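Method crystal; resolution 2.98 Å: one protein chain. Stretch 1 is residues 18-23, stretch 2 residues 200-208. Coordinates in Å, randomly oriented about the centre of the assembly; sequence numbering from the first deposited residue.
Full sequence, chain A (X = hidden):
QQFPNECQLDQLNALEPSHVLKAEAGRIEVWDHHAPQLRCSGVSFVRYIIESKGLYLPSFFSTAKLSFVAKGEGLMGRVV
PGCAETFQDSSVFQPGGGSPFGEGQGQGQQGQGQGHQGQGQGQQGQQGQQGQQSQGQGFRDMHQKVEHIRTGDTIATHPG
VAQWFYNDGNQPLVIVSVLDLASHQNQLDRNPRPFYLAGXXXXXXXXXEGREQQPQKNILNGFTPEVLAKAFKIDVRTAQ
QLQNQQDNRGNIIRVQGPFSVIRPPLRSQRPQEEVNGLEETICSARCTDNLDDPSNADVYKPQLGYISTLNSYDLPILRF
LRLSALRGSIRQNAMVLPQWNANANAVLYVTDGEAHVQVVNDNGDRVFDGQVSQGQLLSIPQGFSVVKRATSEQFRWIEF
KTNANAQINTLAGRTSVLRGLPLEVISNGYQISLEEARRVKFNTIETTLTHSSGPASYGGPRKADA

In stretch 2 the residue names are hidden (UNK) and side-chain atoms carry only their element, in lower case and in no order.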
ATOM      1  N   SER A  18      -4.408   4.953  27.592  1.00 22.86           N
ATOM      2  CA  SER A  18      -5.787   5.428  27.710  1.00 37.68           C
ATOM      3  C   SER A  18      -6.740   4.363  28.199  1.00 32.50           C
ATOM      4  O   SER A  18      -7.905   4.657  28.454  1.00 50.26           O
ATOM      5  CB  SER A  18      -6.308   6.001  26.389  1.00 11.31           C
ATOM      6  OG  SER A  18      -5.643   7.219  26.083  1.00 60.64           O
ATOM      7  N   HIS A  19      -6.253   3.129  28.302  1.00 42.99           N
ATOM      8  CA  HIS A  19      -7.046   2.020  28.833  1.00 39.33           C
ATOM      9  C   HIS A  19      -6.054   1.084  29.486  1.00 57.60           C
ATOM     10  O   HIS A  19      -4.922   0.963  29.008  1.00 30.81           O
ATOM     11  CB  HIS A  19      -7.783   1.234  27.731  1.00 57.51           C
ATOM     12  CG  HIS A  19      -8.337   2.072  26.614  1.00 96.50           C
ATOM     13  ND1 HIS A  19      -9.669   2.425  26.539  1.00 32.73           N
ATOM     14  CD2 HIS A  19      -7.745   2.585  25.504  1.00 58.97           C
ATOM     15  CE1 HIS A  19      -9.867   3.142  25.443  1.00104.91           C
ATOM     16  NE2 HIS A  19      -8.717   3.254  24.799  1.00 65.35           N
ATOM     17  N   VAL A  20      -6.456   0.413  30.564  1.00 17.81           N
ATOM     18  CA  VAL A  20      -5.565  -0.585  31.139  1.00 21.88           C
ATOM     19  C   VAL A  20      -6.231  -1.936  31.370  1.00 30.20           C
ATOM     20  O   VAL A  20      -7.374  -2.014  31.789  1.00 40.27           O
ATOM     21  CB  VAL A  20      -4.806  -0.057  32.367  1.00 23.19           C
ATOM     22  CG1 VAL A  20      -4.215  -1.203  33.185  1.00 21.73           C
ATOM     23  CG2 VAL A  20      -3.704   0.882  31.890  1.00 16.44           C
ATOM     24  N   LEU A  21      -5.520  -3.001  31.025  1.00 34.74           N
ATOM     25  CA  LEU A  21      -6.020  -4.349  31.220  1.00 38.86           C
ATOM     26  C   LEU A  21      -5.212  -4.947  32.332  1.00 44.80           C
ATOM     27  O   LEU A  21      -4.046  -5.319  32.148  1.00 24.10           O
ATOM     28  CB  LEU A  21      -5.874  -5.188  29.956  1.00 35.71           C
ATOM     29  CG  LEU A  21      -6.555  -4.560  28.747  1.00 32.54           C
ATOM     30  CD1 LEU A  21      -6.144  -5.288  27.493  1.00 55.83           C
ATOM     31  CD2 LEU A  21      -8.048  -4.603  28.945  1.00 38.17           C
ATOM     32  N   LYS A  22      -5.838  -5.013  33.499  1.00 37.26           N
ATOM     33  CA  LYS A  22      -5.168  -5.477  34.695  1.00 62.11           C
ATOM     34  C   LYS A  22      -5.276  -6.990  34.758  1.00 30.26           C
ATOM     35  O   LYS A  22      -6.370  -7.544  34.750  1.00 58.66           O
ATOM     36  CB  LYS A  22      -5.745  -4.779  35.939  1.00 22.90           C
ATOM     37  CG  LYS A  22      -5.637  -3.253  35.850  1.00 48.54           C
ATOM     38  CD  LYS A  22      -6.566  -2.484  36.781  1.00 33.02           C
ATOM     39  CE  LYS A  22      -5.788  -1.878  37.947  1.00 90.56           C
ATOM     40  NZ  LYS A  22      -6.345  -0.562  38.403  1.00 54.44           N
ATOM     41  N   ALA A  23      -4.126  -7.651  34.783  1.00 45.11           N
ATOM     42  CA  ALA A  23      -4.084  -9.103  34.874  1.00 75.08           C
ATOM     43  C   ALA A  23      -3.475  -9.579  36.192  1.00 46.40           C
ATOM     44  O   ALA A  23      -2.753  -8.834  36.847  1.00 50.74           O
ATOM     45  CB  ALA A  23      -3.309  -9.672  33.700  1.00 69.35           C
ATOM     46  N   UNK A 200      -7.728 -15.180  28.875  1.00 34.82           N
ATOM     47  CA  UNK A 200      -9.027 -14.551  28.765  1.00 47.21           C
ATOM     48  C   UNK A 200      -8.855 -13.054  29.058  1.00 40.92           C
ATOM     49  O   UNK A 200      -8.031 -12.663  29.884  1.00 33.37           O
ATOM     50  o   UNK A 200     -11.652 -15.302  28.045  1.00 55.50           O
ATOM     51  c   UNK A 200     -11.423 -15.218  29.247  1.00 45.97           C
ATOM     52  c   UNK A 200     -10.001 -15.199  29.757  1.00 20.35           C
ATOM     53  n   UNK A 200     -12.391 -15.148  30.159  1.00 56.81           N
ATOM     54  N   UNK A 201      -9.600 -12.209  28.361  1.00 43.48           N
ATOM     55  CA  UNK A 201      -9.681 -10.808  28.758  1.00 43.85           C
ATOM     56  C   UNK A 201     -11.117 -10.423  29.046  1.00 40.08           C
ATOM     57  O   UNK A 201     -11.884 -10.162  28.124  1.00 39.35           O
ATOM     58  o   UNK A 201      -9.350  -8.057  29.202  1.00 43.73           O
ATOM     59  n   UNK A 201      -9.451  -7.577  27.012  1.00 27.75           N
ATOM     60  c   UNK A 201      -9.321  -8.422  28.028  1.00 32.71           C
ATOM     61  c   UNK A 201      -9.130  -9.879  27.680  1.00 27.87           C
ATOM     62  N   UNK A 202     -11.486 -10.362  30.333  1.00 44.12           N
ATOM     63  CA  UNK A 202     -12.884 -10.110  30.680  1.00 49.59           C
ATOM     64  C   UNK A 202     -13.263  -8.655  30.417  1.00 36.91           C
ATOM     65  O   UNK A 202     -14.448  -8.340  30.355  1.00 39.81           O
ATOM     66  c   UNK A 202     -11.559 -10.917  32.553  1.00 49.97           C
ATOM     67  c   UNK A 202     -10.633 -10.382  31.527  1.00 47.30           C
ATOM     68  c   UNK A 202     -12.932 -10.416  32.180  1.00 27.26           C
ATOM     69  N   UNK A 203     -12.268  -7.790  30.249  1.00 29.26           N
ATOM     70  CA  UNK A 203     -12.507  -6.376  29.987  1.00 20.06           C
ATOM     71  C   UNK A 203     -12.895  -6.112  28.552  1.00 54.42           C
ATOM     72  O   UNK A 203     -13.550  -5.105  28.256  1.00 34.87           O
ATOM     73  c   UNK A 203     -10.885  -5.505  31.748  1.00 50.45           C
ATOM     74  c   UNK A 203      -9.842  -4.449  31.982  1.00 55.44           C
ATOM     75  c   UNK A 203     -11.259  -5.570  30.286  1.00 45.13           C
ATOM     76  n   UNK A 203     -10.150  -3.224  31.567  1.00 38.34           N
ATOM     77  o   UNK A 203      -8.755  -4.729  32.497  1.00 50.32           O
ATOM     78  N   UNK A 204     -12.464  -7.006  27.663  1.00 33.84           N
ATOM     79  CA  UNK A 204     -12.788  -6.903  26.252  1.00 38.32           C
ATOM     80  C   UNK A 204     -11.936  -5.907  25.489  1.00 54.08           C
ATOM     81  O   UNK A 204     -10.918  -5.417  26.002  1.00 27.29           O
ATOM     82  N   UNK A 205     -12.359  -5.603  24.262  1.00 19.25           N
ATOM     83  CA  UNK A 205     -11.543  -4.804  23.346  1.00 40.25           C
ATOM     84  C   UNK A 205     -11.846  -3.320  23.511  1.00 47.43           C
ATOM     85  O   UNK A 205     -12.367  -2.652  22.612  1.00 24.55           O
ATOM     86  c   UNK A 205     -11.951  -6.762  21.819  1.00 45.90           C
ATOM     87  n   UNK A 205     -13.303  -7.609  20.011  1.00 47.15           N
ATOM     88  c   UNK A 205     -12.086  -7.260  20.399  1.00 44.67           C
ATOM     89  c   UNK A 205     -11.747  -5.268  21.908  1.00 19.12           C
ATOM     90  o   UNK A 205     -11.104  -7.351  19.665  1.00 66.62           O
ATOM     91  N   UNK A 206     -11.486  -2.819  24.684  1.00 30.31           N
ATOM     92  CA  UNK A 206     -11.882  -1.498  25.139  1.00 27.26           C
ATOM     93  C   UNK A 206     -11.203  -0.401  24.342  1.00 27.16           C
ATOM     94  O   UNK A 206     -11.603   0.763  24.422  1.00 40.72           O
ATOM     95  c   UNK A 206     -12.164  -2.426  27.444  1.00 15.44           C
ATOM     96  c   UNK A 206     -10.016  -1.377  26.791  1.00 22.89           C
ATOM     97  c   UNK A 206     -11.523  -1.328  26.617  1.00 22.54           C
ATOM     98  N   UNK A 207     -10.177  -0.787  23.583  1.00 21.65           N
ATOM     99  CA  UNK A 207      -9.389   0.144  22.769  1.00 32.42           C
ATOM    100  C   UNK A 207      -9.986   0.349  21.377  1.00 28.19           C
ATOM    101  O   UNK A 207      -9.567   1.243  20.652  1.00 59.20           O
ATOM    102  c   UNK A 207      -7.776  -1.691  22.071  1.00 35.83           C
ATOM    103  c   UNK A 207      -7.676  -3.969  21.800  1.00 34.33           C
ATOM    104  c   UNK A 207      -7.727  -5.324  22.121  1.00 28.62           C
ATOM    105  c   UNK A 207      -7.931  -0.317  22.663  1.00  8.63           C
ATOM    106  c   UNK A 207      -8.192  -3.323  24.075  1.00 17.56           C
ATOM    107  c   UNK A 207      -7.495  -1.992  20.772  1.00 28.14           C
ATOM    108  c   UNK A 207      -8.010  -5.655  23.413  1.00 30.82           C
ATOM    109  c   UNK A 207      -8.237  -4.669  24.388  1.00 47.92           C
ATOM    110  c   UNK A 207      -7.903  -2.954  22.756  1.00 64.41           C
ATOM    111  n   UNK A 207      -7.433  -3.355  20.602  1.00 23.27           N
ATOM    112  N   UNK A 208     -10.959  -0.490  21.022  1.00 39.68           N
ATOM    113  CA  UNK A 208     -11.772  -0.332  19.814  1.00 30.90           C
ATOM    114  C   UNK A 208     -13.121   0.303  20.190  1.00 26.65           C
ATOM    115  O   UNK A 208     -13.567   0.163  21.325  1.00120.63           O
ATOM    116  c   UNK A 208     -12.001  -1.705  19.148  1.00 33.59           C
ATOM    117  c   UNK A 208     -10.803  -3.729  18.218  1.00 23.30           C
ATOM    118  c   UNK A 208     -10.680  -2.464  19.013  1.00 20.98           C
ATOM    119  c   UNK A 208     -12.649  -1.553  17.795  1.00 53.04           C
TER

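Position 200 carries two side-chain carbons, the second bearing one oxygen and one nitrogen: a short carboxamide. Nothing of it reaches stretch 1, and its nitrogen is hydrogen-bonded elsewhere in the structure. It is Asn200.

Position 201 has the same set of atoms, two carbons with an oxygen and a nitrogen on the second. Its CA-to-CB bond runs sideways, yet the end of the chain comes nearer, and its oxygen lies 3.7 Å from Leu21 CD2. The same oxygen accepts a hydrogen bond from the backbone N of position 203 at 3.1 Å, which suits a short amide at the head of a turn. This is Asn201.

At position 202 three carbons close a ring onto the backbone nitrogen, which leaves proline as the reading. Pro202 does not touch stretch 1; with phi at -73° it occupies the second place of a type I turn.

Position 203 shows three carbons, the third carrying one oxygen and one nitrogen, a carboxamide one carbon longer than that of Asn201. It points toward the strand and meets its backbone with both polar atoms, so it is Gln203. Its NE2 donates to Val20 O at 3.0 Å, and its OE1 accepts from Lys22 N at 3.1 Å. The carboxamide thus offers a donor and an acceptor to successive peptide groups, spanning Leu21, whose CA lies 3.0 Å from OE1.

Position 204 has no side-chain atoms and a phi of 80°, a value that by itself favours glycine. Gly204 closes the turn, its N bonding to Asn201 O at 3.2 Å.

Position 205 has three carbons, the third bearing an oxygen and a nitrogen, and points away from stretch 1 without contact. It is Gln205, the first residue of a second type I turn.

Position 206 has one carbon carrying two more, a fork at CB pointing toward the strand. One branch carbon lies 3.6 Å from His19 CB and 4.3 Å from Leu21 CD2. The residue is Val206, and that branch is CG2.

Position 207 holds one carbon followed by fused five- and six-membered rings with eight carbons and one nitrogen, an indole. A carbon of its six-membered ring approaches Leu21 CD1 at 3.8 Å. This is Trp207, and the ring atom is CZ3.

Position 208 has four carbons, forked at the first with one arm two carbons long. Ile208 points away from stretch 1, and its N bonds to Gln205 O at 3.0 Å, closing the second turn.

The contact joins a strand to two successive turns. Gln203 reads the backbone, so these two hydrogen bonds use no polar side chain of stretch 1. Leu21 fills the space beside them, with CD2 near Val206 and CD1 against Trp207. At the other end, the His19 ring lays one face over the turn backbone: Trp207 CA sits 4.0 Å from the centroid of the His19 ring, a CH-pi contact. The rule is polar anchoring at one turn and apolar packing at the next.

Stretch 2 (200-208) NNPQGQVWI
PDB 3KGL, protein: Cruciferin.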